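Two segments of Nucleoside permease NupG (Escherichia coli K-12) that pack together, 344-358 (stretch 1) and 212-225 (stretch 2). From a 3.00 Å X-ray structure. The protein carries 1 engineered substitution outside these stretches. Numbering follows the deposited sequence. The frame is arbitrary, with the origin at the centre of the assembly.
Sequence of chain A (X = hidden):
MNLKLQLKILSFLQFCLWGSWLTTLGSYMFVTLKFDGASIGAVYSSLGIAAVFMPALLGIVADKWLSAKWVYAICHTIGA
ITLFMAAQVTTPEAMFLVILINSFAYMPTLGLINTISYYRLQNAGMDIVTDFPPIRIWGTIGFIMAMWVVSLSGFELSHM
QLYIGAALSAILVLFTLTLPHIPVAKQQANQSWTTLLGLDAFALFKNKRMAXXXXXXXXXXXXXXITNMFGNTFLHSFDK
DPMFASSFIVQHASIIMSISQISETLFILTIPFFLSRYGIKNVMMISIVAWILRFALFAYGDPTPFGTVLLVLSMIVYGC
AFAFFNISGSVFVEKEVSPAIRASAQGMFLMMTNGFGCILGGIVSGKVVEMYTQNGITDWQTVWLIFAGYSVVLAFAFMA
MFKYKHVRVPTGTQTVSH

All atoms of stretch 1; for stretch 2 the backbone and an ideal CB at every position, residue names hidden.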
# COMPACT_ATOMS: atom_id res chain seq x y z
N SER A 344 -12.73 -3.87 16.79
CA SER A 344 -11.49 -4.60 17.03
C SER A 344 -11.28 -5.67 15.98
O SER A 344 -10.13 -6.01 15.64
CB SER A 344 -11.50 -5.24 18.42
OG SER A 344 -10.98 -4.38 19.43
N ALA A 345 -12.38 -6.23 15.46
CA ALA A 345 -12.28 -7.17 14.35
C ALA A 345 -11.51 -6.56 13.18
O ALA A 345 -10.49 -7.09 12.78
CB ALA A 345 -13.66 -7.61 13.92
N GLN A 346 -11.99 -5.43 12.62
CA GLN A 346 -11.31 -4.83 11.48
C GLN A 346 -9.94 -4.27 11.88
O GLN A 346 -9.04 -4.18 11.05
CB GLN A 346 -12.15 -3.72 10.86
CG GLN A 346 -13.37 -4.19 10.18
CD GLN A 346 -14.41 -3.11 10.09
OE1 GLN A 346 -14.12 -1.94 10.35
NE2 GLN A 346 -15.65 -3.49 9.78
N GLY A 347 -9.78 -3.88 13.15
CA GLY A 347 -8.44 -3.60 13.63
C GLY A 347 -7.51 -4.76 13.35
O GLY A 347 -6.55 -4.64 12.59
N MET A 348 -7.83 -5.92 13.91
CA MET A 348 -7.03 -7.13 13.76
C MET A 348 -7.01 -7.63 12.32
O MET A 348 -6.01 -8.16 11.86
CB MET A 348 -7.61 -8.18 14.70
CG MET A 348 -7.04 -9.58 14.71
SD MET A 348 -5.63 -9.93 15.80
CE MET A 348 -5.94 -8.92 17.25
N PHE A 349 -8.12 -7.47 11.59
CA PHE A 349 -8.17 -7.90 10.20
C PHE A 349 -7.19 -7.11 9.36
O PHE A 349 -6.39 -7.68 8.61
CB PHE A 349 -9.58 -7.75 9.64
CG PHE A 349 -9.66 -7.91 8.15
CD1 PHE A 349 -9.52 -9.14 7.56
CD2 PHE A 349 -9.84 -6.81 7.33
CE1 PHE A 349 -9.59 -9.28 6.16
CE2 PHE A 349 -9.90 -6.95 5.94
CZ PHE A 349 -9.78 -8.18 5.36
N LEU A 350 -7.23 -5.78 9.47
CA LEU A 350 -6.35 -4.94 8.68
C LEU A 350 -4.90 -5.10 9.14
O LEU A 350 -3.98 -5.19 8.31
CB LEU A 350 -6.87 -3.50 8.77
CG LEU A 350 -7.54 -2.88 7.53
CD1 LEU A 350 -8.77 -3.65 7.10
CD2 LEU A 350 -7.96 -1.44 7.82
N MET A 351 -4.67 -5.22 10.45
CA MET A 351 -3.33 -5.46 10.95
C MET A 351 -2.75 -6.76 10.39
O MET A 351 -1.64 -6.77 9.84
CB MET A 351 -3.36 -5.50 12.48
CG MET A 351 -2.04 -5.78 13.16
SD MET A 351 -2.27 -6.52 14.78
CE MET A 351 -0.68 -6.15 15.52
N MET A 352 -3.49 -7.86 10.52
CA MET A 352 -3.08 -9.15 9.96
C MET A 352 -2.86 -9.06 8.45
O MET A 352 -1.87 -9.58 7.93
CB MET A 352 -4.15 -10.20 10.30
CG MET A 352 -3.81 -11.67 10.01
SD MET A 352 -3.17 -12.57 11.43
CE MET A 352 -4.19 -11.84 12.71
N THR A 353 -3.75 -8.36 7.75
CA THR A 353 -3.75 -8.42 6.29
C THR A 353 -2.70 -7.52 5.65
O THR A 353 -2.15 -7.89 4.60
CB THR A 353 -5.13 -8.02 5.76
OG1 THR A 353 -6.14 -8.60 6.59
CG2 THR A 353 -5.32 -8.58 4.37
N ASN A 354 -2.41 -6.35 6.23
CA ASN A 354 -1.47 -5.38 5.68
C ASN A 354 -0.20 -5.22 6.48
O ASN A 354 0.78 -4.69 5.95
CB ASN A 354 -2.12 -3.99 5.56
CG ASN A 354 -3.24 -3.95 4.57
OD1 ASN A 354 -4.02 -4.90 4.46
ND2 ASN A 354 -3.34 -2.85 3.82
N GLY A 355 -0.18 -5.62 7.75
CA GLY A 355 1.07 -5.58 8.49
C GLY A 355 1.80 -6.89 8.36
O GLY A 355 2.87 -6.97 7.73
N PHE A 356 1.19 -7.95 8.90
CA PHE A 356 1.78 -9.29 8.89
C PHE A 356 1.80 -9.88 7.49
O PHE A 356 2.80 -10.48 7.07
CB PHE A 356 1.00 -10.18 9.84
CG PHE A 356 1.03 -9.68 11.25
CD1 PHE A 356 2.23 -9.58 11.93
CD2 PHE A 356 -0.15 -9.23 11.86
CE1 PHE A 356 2.26 -9.10 13.23
CE2 PHE A 356 -0.13 -8.74 13.16
CZ PHE A 356 1.07 -8.67 13.85
N GLY A 357 0.68 -9.76 6.77
CA GLY A 357 0.71 -10.07 5.35
C GLY A 357 1.87 -9.39 4.66
O GLY A 357 2.57 -10.01 3.87
N CYS A 358 2.12 -8.11 4.99
CA CYS A 358 3.20 -7.38 4.34
C CYS A 358 4.55 -7.95 4.70
O CYS A 358 5.36 -8.23 3.82
CB CYS A 358 3.15 -5.89 4.70
SG CYS A 358 4.21 -4.73 3.71
N UNK A 212 -9.60 -19.21 11.25
CA UNK A 212 -9.36 -19.64 9.87
C UNK A 212 -9.33 -18.44 8.95
O UNK A 212 -8.41 -18.28 8.13
CB UNK A 212 -10.43 -20.63 9.41
N UNK A 213 -10.32 -17.54 9.09
CA UNK A 213 -10.42 -16.41 8.17
C UNK A 213 -9.21 -15.48 8.27
O UNK A 213 -8.68 -15.02 7.26
CB UNK A 213 -11.70 -15.62 8.45
N UNK A 214 -8.78 -15.18 9.50
CA UNK A 214 -7.67 -14.25 9.69
C UNK A 214 -6.36 -14.81 9.14
O UNK A 214 -5.60 -14.08 8.49
CB UNK A 214 -7.51 -13.92 11.18
N UNK A 215 -6.06 -16.08 9.41
CA UNK A 215 -4.82 -16.59 8.85
C UNK A 215 -4.90 -16.63 7.34
O UNK A 215 -3.92 -16.34 6.65
CB UNK A 215 -4.51 -17.98 9.40
N UNK A 216 -6.07 -16.98 6.79
CA UNK A 216 -6.23 -16.82 5.35
C UNK A 216 -5.97 -15.39 4.92
O UNK A 216 -5.47 -15.14 3.82
CB UNK A 216 -7.63 -17.25 4.92
N UNK A 217 -6.38 -14.43 5.74
CA UNK A 217 -6.25 -13.05 5.33
C UNK A 217 -4.79 -12.66 5.31
O UNK A 217 -4.35 -11.89 4.45
CB UNK A 217 -7.05 -12.13 6.26
N UNK A 218 -4.01 -13.23 6.22
CA UNK A 218 -2.58 -13.00 6.18
C UNK A 218 -1.96 -13.62 4.93
O UNK A 218 -1.16 -12.99 4.24
CB UNK A 218 -1.92 -13.56 7.44
N UNK A 219 -2.34 -14.86 4.63
CA UNK A 219 -1.72 -15.57 3.52
C UNK A 219 -2.04 -14.88 2.22
O UNK A 219 -1.17 -14.76 1.35
CB UNK A 219 -2.18 -17.03 3.48
N UNK A 220 -3.29 -14.40 2.08
CA UNK A 220 -3.70 -13.66 0.89
C UNK A 220 -3.04 -12.28 0.83
O UNK A 220 -2.62 -11.84 -0.24
CB UNK A 220 -5.22 -13.51 0.86
N UNK A 221 -2.99 -11.57 1.97
CA UNK A 221 -2.40 -10.25 1.99
C UNK A 221 -0.92 -10.27 1.67
O UNK A 221 -0.36 -9.28 1.19
CB UNK A 221 -2.63 -9.60 3.36
N UNK A 222 -0.25 -11.40 1.92
CA UNK A 222 1.17 -11.43 1.61
C UNK A 222 1.42 -11.08 0.15
O UNK A 222 2.40 -10.39 -0.16
CB UNK A 222 1.76 -12.81 1.93
N UNK A 223 0.55 -11.49 -0.77
CA UNK A 223 0.83 -11.17 -2.16
C UNK A 223 0.25 -9.84 -2.62
O UNK A 223 0.23 -9.56 -3.82
CB UNK A 223 0.29 -12.29 -3.06
N UNK A 224 -0.22 -9.00 -1.70
CA UNK A 224 -0.96 -7.81 -2.14
C UNK A 224 -0.06 -6.80 -2.84
O UNK A 224 -0.47 -6.19 -3.84
CB UNK A 224 -1.64 -7.14 -0.94
N UNK A 225 1.12 -6.54 -2.27
CA UNK A 225 2.04 -5.49 -2.77
C UNK A 225 3.15 -6.01 -3.69
O UNK A 225 3.88 -5.19 -4.21
CB UNK A 225 2.69 -4.77 -1.58

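The two helices run at 53° to each other, with an axis separation of 7.4 Å at closest approach. The register tightens from 6.4 Å between Phe349 CA and the CA of position 214 to 4.0 Å between Gly357 CA and the CA of position 222, leaving little room for side chains where the backbones meet.

At position 212 the ideal CB has nothing of stretch 1 within 5.5 Å; the contact sets no preference, and the residue is Ile212. Position 213 points sideways, also with an empty CB neighbourhood, so only a long side chain could reach stretch 1. Phe213 does, its CE2 lying 3.8 Å from Phe349 CE1.

Position 214 has its ideal CB 4.2 Å from Met352 CE, beside a hollow lined by Ala345, Met348, Phe349 and Met352. A large apolar group, aliphatic or aromatic, would suit it. Phe214 enters as a knob: Met348 CG lies over one ring face, 4.0 Å from Phe214 CE2, and Phe214 CE1 is 3.7 Å from Phe349 CB.

Positions 215 and 216 point away and are left unconstrained; they hold Ile215 and Phe216.

Position 217 points toward stretch 1, its ideal CB 3.7 Å from Thr353 OG1 and 3.8 Å from Phe349 CE1. Such proximity favours a small residue: alanine, serine, perhaps cysteine. Ser217 OG bonds back to Phe213 O (2.9 Å) and sits at the Phe349 ring edge, 3.3 Å from Phe349 CE1.

At position 218 the ideal CB lies 3.7 Å from Met352 CG but points sideways, so a flexible apolar chain fits. Met218 extends with chi1 and chi2 both t, placing SD 4.0 Å from Phe356 CB while its end leads away.

Positions 219 and 220 have no CB contact within 5.5 Å, and many residues would serve; they are Leu219 and Leu220.

Position 221 is the most restrictive: an ideal CB would lie 2.2 Å from Thr353 O, a clash. Its helical phi/psi of -64/-26 demands no glycine, so the neighbour makes the case. Gly221 lets its CA approach Thr353 O at 3.5 Å in a CA-H...O contact.

Position 222 points sideways, its ideal CB 3.5 Å from Gly357 O, which favours something small. Ala222 CA makes a CA-H...O contact with Gly357 O at 3.0 Å, where Gly357 itself offers no side chain.

Position 223 points away, so stretch 1 sets no preference; Glu223 is hydrogen-bonded elsewhere in the structure. Position 224 points toward stretch 1 across a gap, suiting a medium or long apolar chain; Leu224 CD1 comes within 4.4 Å of Asn354 OD1. Position 225 also points toward it, its ideal CB uncrowded, so a long chain, polar or apolar, could fit; Gln225 CG stays 4.7 Å from Cys358 SG.

Stretch 2, residues 212-225: IFFIFSMLLGAELQ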
# COMPACT_ATOMS: atom_id res chain seq x y z
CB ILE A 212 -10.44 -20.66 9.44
CG1 ILE A 212 -10.10 -22.06 9.94
CG2 ILE A 212 -10.61 -20.65 7.93
CD1 ILE A 212 -8.77 -22.53 9.51
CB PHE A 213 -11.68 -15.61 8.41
CG PHE A 213 -11.89 -14.59 7.37
CD1 PHE A 213 -12.02 -14.98 6.05
CD2 PHE A 213 -11.80 -13.25 7.67
CE1 PHE A 213 -12.16 -14.02 5.04
CE2 PHE A 213 -11.92 -12.27 6.67
CZ PHE A 213 -12.10 -12.66 5.35
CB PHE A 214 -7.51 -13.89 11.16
CG PHE A 214 -8.56 -12.94 11.68
CD1 PHE A 214 -9.07 -11.96 10.86
CD2 PHE A 214 -8.97 -12.98 13.00
CE1 PHE A 214 -10.03 -11.07 11.32
CE2 PHE A 214 -9.91 -12.09 13.47
CZ PHE A 214 -10.44 -11.14 12.63
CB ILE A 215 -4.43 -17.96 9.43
CG1 ILE A 215 -4.46 -17.90 10.96
CG2 ILE A 215 -3.03 -18.34 8.98
CD1 ILE A 215 -3.58 -18.94 11.62
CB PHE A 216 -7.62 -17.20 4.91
CG PHE A 216 -7.75 -17.20 3.43
CD1 PHE A 216 -6.99 -18.07 2.66
CD2 PHE A 216 -8.52 -16.25 2.79
CE1 PHE A 216 -7.07 -18.06 1.29
CE2 PHE A 216 -8.60 -16.23 1.42
CZ PHE A 216 -7.88 -17.14 0.67
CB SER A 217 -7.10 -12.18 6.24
OG SER A 217 -8.46 -12.42 5.95
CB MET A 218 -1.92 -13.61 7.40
CG MET A 218 -0.45 -13.43 7.36
SD MET A 218 0.18 -14.02 8.89
CE MET A 218 0.38 -15.75 8.40
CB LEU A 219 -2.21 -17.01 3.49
CG LEU A 219 -1.52 -17.89 4.52
CD1 LEU A 219 -1.72 -19.33 4.11
CD2 LEU A 219 -0.04 -17.51 4.65
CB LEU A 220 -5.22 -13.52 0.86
CG LEU A 220 -5.97 -12.74 -0.24
CD1 LEU A 220 -5.77 -11.24 -0.19
CD2 LEU A 220 -5.57 -13.24 -1.60
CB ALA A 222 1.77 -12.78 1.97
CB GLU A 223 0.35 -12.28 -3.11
CG GLU A 223 -1.14 -12.26 -3.39
CD GLU A 223 -1.62 -13.61 -3.81
OE1 GLU A 223 -0.98 -14.59 -3.39
OE2 GLU A 223 -2.63 -13.72 -4.54
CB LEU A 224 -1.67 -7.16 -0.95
CG LEU A 224 -3.05 -7.70 -0.60
CD1 LEU A 224 -3.62 -6.92 0.54
CD2 LEU A 224 -3.97 -7.61 -1.80
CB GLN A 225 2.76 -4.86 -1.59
CG GLN A 225 1.92 -4.80 -0.34
CD GLN A 225 1.06 -3.56 -0.37
OE1 GLN A 225 1.03 -2.84 -1.35
NE2 GLN A 225 0.33 -3.33 0.71
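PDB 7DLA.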